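Local coordinates for protein superoxide reductase (Giardia intestinalis, PDB 4D7P) that probably reduces superoxide to hydrogen peroxide at a mononuclear non-haem iron site, at residues Glu17-Glu22 / His46-Ile51; Val96-Cys99 / Gly103-Glu106. One frame throughout, in Å; residues are numbered along the deposited sequence.

In the fold
Both contacts meet at the iron, and their centres lie about 6 Å apart. They follow one another along the chain: contact 1 (17-22 with 46-51) is complete before contact 2 (96-99 with 103-106) begins. Strands 48-57 and 90-99 are neighbours in the antiparallel four-stranded sheet, where Gly49 N to Tyr98 O and Tyr98 N to Thr50 O are probable hydrogen bonds, while the 17-22 segment runs into strand 21-26 of the other sheet. Contact 1 thus brings the two sheets' ends together at the metal, supplying two histidine ligands, and contact 2 adds the cysteine. A single iron site is assembled from segments far apart in sequence.

Contact 1 of 2, residues Glu17-Glu22 / His46-Ile51; sequences EKHVPE and HYIGTI. With FE (Fe (III) ion), chain B.
The mononuclear iron site of superoxide reductase joins these segments, with His19 and His46 reaching the iron from nearly opposite sides. His19 NE2 binds iron at 2.0 Å and His46 NE2 at 2.1 Å, and the angle between the two bonds is close to 170°. No hydrogen bond links the segments, so the metal itself is the main tie. His46 holds CG anti to its backbone N (chi1 -173°), which places the ring so that NE2 meets the iron. Glu17 meets that ring at its edge: OE2 lies 3.1 Å from His46 CE1, and the carboxylate is turned 39° from the ring plane. The same OE2 stands 2.9 Å from the iron, long for a coordinate bond, and the side chain is poorly ordered, which suggests a loosely held sixth group. Ile48 CD1 lies 4.3 Å from His19 CD2, loose van der Waals packing, oblique to the coordinating ring. His40 and His102 complete the histidine set, and Cys99 binds on the side of the iron away from Glu17. Four histidines around the metal and one axial cysteine make up the iron centre characteristic of superoxide reductases.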
ATOM      1  N   GLU A  17      12.014  -1.931  24.209  1.00 74.62           N
ATOM      2  CA  GLU A  17      11.156  -2.208  23.050  1.00 68.61           C
ATOM      3  C   GLU A  17      11.943  -1.964  21.753  1.00 64.01           C
ATOM      4  O   GLU A  17      12.711  -0.997  21.660  1.00 56.75           O
ATOM      5  CB  GLU A  17       9.889  -1.338  23.104  1.00 67.50           C
ATOM      6  CG  GLU A  17       8.926  -1.503  21.932  1.00 67.51           C
ATOM      7  CD  GLU A  17       7.740  -0.544  22.005  1.00 68.85           C
ATOM      8  OE1 GLU A  17       6.950  -0.636  22.970  1.00 66.87           O
ATOM      9  OE2 GLU A  17       7.597   0.305  21.096  1.00 63.62           O
ATOM     10  N   LYS A  18      11.768  -2.839  20.761  1.00 62.33           N
ATOM     11  CA  LYS A  18      12.606  -2.786  19.566  1.00 55.70           C
ATOM     12  C   LYS A  18      11.803  -2.520  18.294  1.00 47.57           C
ATOM     13  O   LYS A  18      10.774  -3.150  18.034  1.00 41.12           O
ATOM     14  CB  LYS A  18      13.408  -4.085  19.415  1.00 59.03           C
ATOM     15  CG  LYS A  18      14.144  -4.532  20.681  1.00 64.72           C
ATOM     16  CD  LYS A  18      15.236  -3.549  21.117  1.00 65.14           C
ATOM     17  CE  LYS A  18      15.979  -4.067  22.355  1.00 64.35           C
ATOM     18  NZ  LYS A  18      17.095  -3.179  22.797  1.00 64.41           N
ATOM     19  N   HIS A  19      12.291  -1.571  17.506  1.00 46.46           N
ATOM     20  CA  HIS A  19      11.640  -1.171  16.266  1.00 36.86           C
ATOM     21  C   HIS A  19      12.525  -1.531  15.052  1.00 37.93           C
ATOM     22  O   HIS A  19      12.046  -1.597  13.924  1.00 41.00           O
ATOM     23  CB  HIS A  19      11.347   0.341  16.260  1.00 36.31           C
ATOM     24  CG  HIS A  19      10.237   0.787  17.175  1.00 35.89           C
ATOM     25  ND1 HIS A  19      10.450   1.118  18.496  1.00 36.66           N
ATOM     26  CD2 HIS A  19       8.928   1.047  16.934  1.00 40.18           C
ATOM     27  CE1 HIS A  19       9.311   1.517  19.041  1.00 39.18           C
ATOM     28  NE2 HIS A  19       8.372   1.496  18.112  1.00 30.88           N
ATOM     29  N   VAL A  20      13.818  -1.754  15.275  1.00 41.11           N
ATOM     30  CA  VAL A  20      14.740  -1.848  14.144  1.00 39.20           C
ATOM     31  C   VAL A  20      14.528  -3.100  13.302  1.00 39.86           C
ATOM     32  O   VAL A  20      14.617  -4.209  13.812  1.00 39.31           O
ATOM     33  CB  VAL A  20      16.183  -1.805  14.616  1.00 44.25           C
ATOM     34  CG1 VAL A  20      17.127  -1.924  13.414  1.00 36.86           C
ATOM     35  CG2 VAL A  20      16.425  -0.516  15.386  1.00 45.02           C
ATOM     36  N   PRO A  21      14.248  -2.925  11.999  1.00 40.40           N
ATOM     37  CA  PRO A  21      13.968  -4.086  11.144  1.00 35.27           C
ATOM     38  C   PRO A  21      15.196  -4.971  10.888  1.00 38.22           C
ATOM     39  O   PRO A  21      16.029  -4.639  10.039  1.00 40.77           O
ATOM     40  CB  PRO A  21      13.466  -3.447   9.837  1.00 36.36           C
ATOM     41  CG  PRO A  21      14.068  -2.082   9.825  1.00 34.91           C
ATOM     42  CD  PRO A  21      14.129  -1.649  11.266  1.00 37.97           C
ATOM     43  N   GLU A  22      15.302  -6.083  11.619  1.00 37.34           N
ATOM     44  CA  GLU A  22      16.331  -7.089  11.342  1.00 33.75           C
ATOM     45  C   GLU A  22      16.213  -7.586   9.907  1.00 35.93           C
ATOM     46  O   GLU A  22      15.121  -7.897   9.448  1.00 39.70           O
ATOM     47  CB  GLU A  22      16.218  -8.277  12.305  1.00 40.43           C
ATOM     48  CG  GLU A  22      17.386  -9.275  12.209  1.00 49.85           C
ATOM     49  CD  GLU A  22      17.104 -10.620  12.897  1.00 53.83           C
ATOM     50  OE1 GLU A  22      16.082 -11.266  12.566  1.00 48.07           O
ATOM     51  OE2 GLU A  22      17.916 -11.044  13.752  1.00 53.58           O
ATOM     52  N   HIS A  46      -1.177   0.605  18.858  1.00 35.95           N
ATOM     53  CA  HIS A  46       0.286   0.625  18.740  1.00 32.44           C
ATOM     54  C   HIS A  46       0.748  -0.449  17.764  1.00 31.81           C
ATOM     55  O   HIS A  46       0.573  -1.652  18.010  1.00 35.08           O
ATOM     56  CB  HIS A  46       0.962   0.420  20.101  1.00 36.90           C
ATOM     57  CG  HIS A  46       2.458   0.587  20.064  1.00 40.62           C
ATOM     58  ND1 HIS A  46       3.290   0.061  21.028  1.00 34.66           N
ATOM     59  CD2 HIS A  46       3.262   1.218  19.176  1.00 37.56           C
ATOM     60  CE1 HIS A  46       4.544   0.373  20.744  1.00 37.93           C
ATOM     61  NE2 HIS A  46       4.557   1.068  19.621  1.00 34.11           N
ATOM     62  N   TYR A  47       1.336  -0.019  16.655  1.00 30.07           N
ATOM     63  CA  TYR A  47       1.638  -0.946  15.575  1.00 31.00           C
ATOM     64  C   TYR A  47       2.776  -0.459  14.691  1.00 33.82           C
ATOM     65  O   TYR A  47       3.012   0.742  14.576  1.00 31.50           O
ATOM     66  CB  TYR A  47       0.386  -1.172  14.727  1.00 28.76           C
ATOM     67  CG  TYR A  47      -0.255   0.111  14.187  1.00 26.99           C
ATOM     68  CD1 TYR A  47       0.128   0.628  12.960  1.00 25.19           C
ATOM     69  CD2 TYR A  47      -1.245   0.785  14.899  1.00 25.90           C
ATOM     70  CE1 TYR A  47      -0.447   1.776  12.452  1.00 27.32           C
ATOM     71  CE2 TYR A  47      -1.840   1.961  14.389  1.00 29.74           C
ATOM     72  CZ  TYR A  47      -1.423   2.440  13.154  1.00 29.20           C
ATOM     73  OH  TYR A  47      -1.973   3.584  12.602  1.00 28.92           O
ATOM     74  N   ILE A  48       3.496  -1.397  14.092  1.00 29.26           N
ATOM     75  CA  ILE A  48       4.323  -1.062  12.952  1.00 25.69           C
ATOM     76  C   ILE A  48       3.460  -1.341  11.734  1.00 28.38           C
ATOM     77  O   ILE A  48       3.035  -2.478  11.486  1.00 30.17           O
ATOM     78  CB  ILE A  48       5.641  -1.850  12.918  1.00 27.21           C
ATOM     79  CG1 ILE A  48       6.616  -1.230  13.923  1.00 33.55           C
ATOM     80  CG2 ILE A  48       6.255  -1.824  11.517  1.00 25.57           C
ATOM     81  CD1 ILE A  48       7.835  -2.106  14.193  1.00 35.30           C
ATOM     82  N   GLY A  49       3.153  -0.270  11.015  1.00 26.37           N
ATOM     83  CA  GLY A  49       2.186  -0.321   9.942  1.00 21.77           C
ATOM     84  C   GLY A  49       2.802  -0.722   8.626  1.00 27.13           C
ATOM     85  O   GLY A  49       2.148  -1.382   7.805  1.00 24.40           O
ATOM     86  N   THR A  50       4.052  -0.322   8.400  1.00 25.01           N
ATOM     87  CA  THR A  50       4.713  -0.686   7.149  1.00 19.83           C
ATOM     88  C   THR A  50       6.148  -1.093   7.368  1.00 26.99           C
ATOM     89  O   THR A  50       6.816  -0.603   8.272  1.00 26.89           O
ATOM     90  CB  THR A  50       4.719   0.471   6.094  1.00 23.21           C
ATOM     91  OG1 THR A  50       5.409   1.613   6.629  1.00 23.12           O
ATOM     92  CG2 THR A  50       3.296   0.858   5.662  1.00 24.05           C
ATOM     93  N   ILE A  51       6.614  -1.989   6.513  1.00 23.88           N
ATOM     94  CA  ILE A  51       8.012  -2.353   6.452  1.00 22.35           C
ATOM     95  C   ILE A  51       8.370  -2.183   4.992  1.00 26.53           C
ATOM     96  O   ILE A  51       7.816  -2.875   4.129  1.00 22.73           O
ATOM     97  CB  ILE A  51       8.264  -3.788   6.928  1.00 25.58           C
ATOM     98  CG1 ILE A  51       7.967  -3.932   8.427  1.00 28.68           C
ATOM     99  CG2 ILE A  51       9.683  -4.206   6.618  1.00 23.36           C
ATOM    100  CD1 ILE A  51       7.924  -5.381   8.885  1.00 29.73           C
TER
HETATM  101 FE    FE B 201       6.432   1.410  18.726  1.00 37.83          FE

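Contact 2 of 2, residues Val96-Cys99 / Gly103-Glu106; sequences VAYC and GCWE. With FE (Fe (III) ion), chain B.
Val96 against Glu106 and Gly103 against Cys99 form the two ends of an antiparallel ladder, with Trp105 in its middle; Val96 and Gly103 give up the most surface to the partner strand. Val96 faces Glu106 in a non-hydrogen-bonded pair: their side chains lie alongside each other, with Val96 CG2 3.8 Å from Glu106 CB. The other valine methyl, CG1, is anti to the backbone N (chi1 175°) and reaches back along the ladder to Cys104 CB at 4.2 Å. Trp105 is paired with Ala97 by two backbone bonds, Ala97 N to Trp105 O at 2.9 Å and Trp105 N to Ala97 O at 2.8 Å; the first is nearly straight at 171°. Ala97 O also receives a CA-H contact from Cys104 CA at 3.2 Å. The Trp105 indole stacks on the ring of the iron ligand His19, and its NE1 is hydrogen-bonded to His102 O. Gly103 closes the ladder against Cys99. Its O accepts from Cys99 N at 3.0 Å, the donor standing well above the carbonyl plane, while its N gives a more bent bond to Cys99 O. A positive phi of 78° there suits a glycine just after the 100-102 turn. On the face shared with Trp105, Cys99 directs SG to the iron at 2.4 Å. This hairpin lies at one side of the four-stranded sheet: strand 103-110 is outermost within the chain, while strand 90-99 is flanked on its other edge by strand 48-57, where Val96 touches Phe54, Ala97 and Cys99 rest on Ile48, and Tyr98 packs on Thr50.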
ATOM      1  N   VAL A  96      13.099  -0.067   6.278  1.00 27.99           N
ATOM      2  CA  VAL A  96      12.534   1.012   7.085  1.00 31.98           C
ATOM      3  C   VAL A  96      11.178   0.630   7.675  1.00 32.81           C
ATOM      4  O   VAL A  96      10.226   0.354   6.940  1.00 38.32           O
ATOM      5  CB  VAL A  96      12.370   2.316   6.271  1.00 31.35           C
ATOM      6  CG1 VAL A  96      11.668   3.352   7.103  1.00 27.44           C
ATOM      7  CG2 VAL A  96      13.738   2.851   5.832  1.00 30.89           C
ATOM      8  N   ALA A  97      11.104   0.594   9.003  1.00 31.26           N
ATOM      9  CA  ALA A  97       9.870   0.243   9.696  1.00 27.93           C
ATOM     10  C   ALA A  97       9.221   1.491  10.266  1.00 33.45           C
ATOM     11  O   ALA A  97       9.908   2.340  10.826  1.00 32.21           O
ATOM     12  CB  ALA A  97      10.144  -0.773  10.803  1.00 30.58           C
ATOM     13  N   TYR A  98       7.902   1.599  10.118  1.00 28.88           N
ATOM     14  CA  TYR A  98       7.149   2.743  10.631  1.00 30.92           C
ATOM     15  C   TYR A  98       6.215   2.319  11.757  1.00 34.07           C
ATOM     16  O   TYR A  98       5.315   1.505  11.549  1.00 30.51           O
ATOM     17  CB  TYR A  98       6.325   3.418   9.514  1.00 38.47           C
ATOM     18  CG  TYR A  98       5.155   4.227  10.051  1.00 33.33           C
ATOM     19  CD1 TYR A  98       5.370   5.418  10.743  1.00 36.16           C
ATOM     20  CD2 TYR A  98       3.837   3.792   9.888  1.00 37.91           C
ATOM     21  CE1 TYR A  98       4.312   6.157  11.264  1.00 33.83           C
ATOM     22  CE2 TYR A  98       2.768   4.533  10.401  1.00 38.84           C
ATOM     23  CZ  TYR A  98       3.019   5.714  11.094  1.00 36.80           C
ATOM     24  OH  TYR A  98       1.980   6.465  11.620  1.00 34.95           O
ATOM     25  N   CYS A  99       6.427   2.878  12.940  1.00 30.63           N
ATOM     26  CA  CYS A  99       5.539   2.652  14.070  1.00 25.36           C
ATOM     27  C   CYS A  99       4.725   3.912  14.311  1.00 31.38           C
ATOM     28  O   CYS A  99       5.271   5.017  14.296  1.00 32.13           O
ATOM     29  CB  CYS A  99       6.329   2.284  15.320  1.00 35.93           C
ATOM     30  SG  CYS A  99       5.373   2.406  16.850  1.00 36.21           S
ATOM     31  N   GLY A 103       7.539   6.458  15.256  1.00 40.32           N
ATOM     32  CA  GLY A 103       8.179   6.935  14.043  1.00 40.54           C
ATOM     33  C   GLY A 103       8.937   5.874  13.274  1.00 38.35           C
ATOM     34  O   GLY A 103       8.714   4.673  13.468  1.00 35.29           O
ATOM     35  N   CYS A 104       9.836   6.320  12.396  1.00 36.41           N
ATOM     36  CA  CYS A 104      10.541   5.428  11.471  1.00 33.53           C
ATOM     37  C   CYS A 104      11.857   4.924  12.029  1.00 37.95           C
ATOM     38  O   CYS A 104      12.569   5.657  12.702  1.00 43.83           O
ATOM     39  CB  CYS A 104      10.799   6.136  10.135  1.00 33.54           C
ATOM     40  SG  CYS A 104       9.280   6.540   9.210  1.00 53.51           S
ATOM     41  N   TRP A 105      12.178   3.665  11.749  1.00 36.10           N
ATOM     42  CA  TRP A 105      13.441   3.083  12.196  1.00 34.51           C
ATOM     43  C   TRP A 105      14.075   2.334  11.048  1.00 35.58           C
ATOM     44  O   TRP A 105      13.440   1.480  10.433  1.00 36.38           O
ATOM     45  CB  TRP A 105      13.213   2.159  13.384  1.00 41.05           C
ATOM     46  CG  TRP A 105      12.703   2.884  14.574  1.00 49.76           C
ATOM     47  CD1 TRP A 105      11.428   3.340  14.778  1.00 51.85           C
ATOM     48  CD2 TRP A 105      13.449   3.246  15.736  1.00 44.80           C
ATOM     49  NE1 TRP A 105      11.340   3.966  16.000  1.00 52.50           N
ATOM     50  CE2 TRP A 105      12.569   3.923  16.608  1.00 45.49           C
ATOM     51  CE3 TRP A 105      14.780   3.060  16.128  1.00 48.12           C
ATOM     52  CZ2 TRP A 105      12.977   4.424  17.849  1.00 43.68           C
ATOM     53  CZ3 TRP A 105      15.185   3.557  17.359  1.00 49.06           C
ATOM     54  CH2 TRP A 105      14.287   4.229  18.205  1.00 45.11           C
ATOM     55  N   GLU A 106      15.316   2.662  10.729  1.00 35.67           N
ATOM     56  CA  GLU A 106      15.921   2.041   9.572  1.00 36.24           C
ATOM     57  C   GLU A 106      17.104   1.148   9.919  1.00 40.47           C
ATOM     58  O   GLU A 106      17.607   1.141  11.039  1.00 42.99           O
ATOM     59  CB  GLU A 106      16.337   3.101   8.556  1.00 41.16           C
ATOM     60  CG  GLU A 106      17.332   4.109   9.053  1.00 52.23           C
ATOM     61  CD  GLU A 106      17.528   5.249   8.072  1.00 61.13           C
ATOM     62  OE1 GLU A 106      16.697   5.393   7.148  1.00 58.61           O
ATOM     63  OE2 GLU A 106      18.515   6.001   8.227  1.00 70.51           O
TER
HETATM   64 FE    FE B 201       6.432   1.410  18.726  1.00 37.83          FE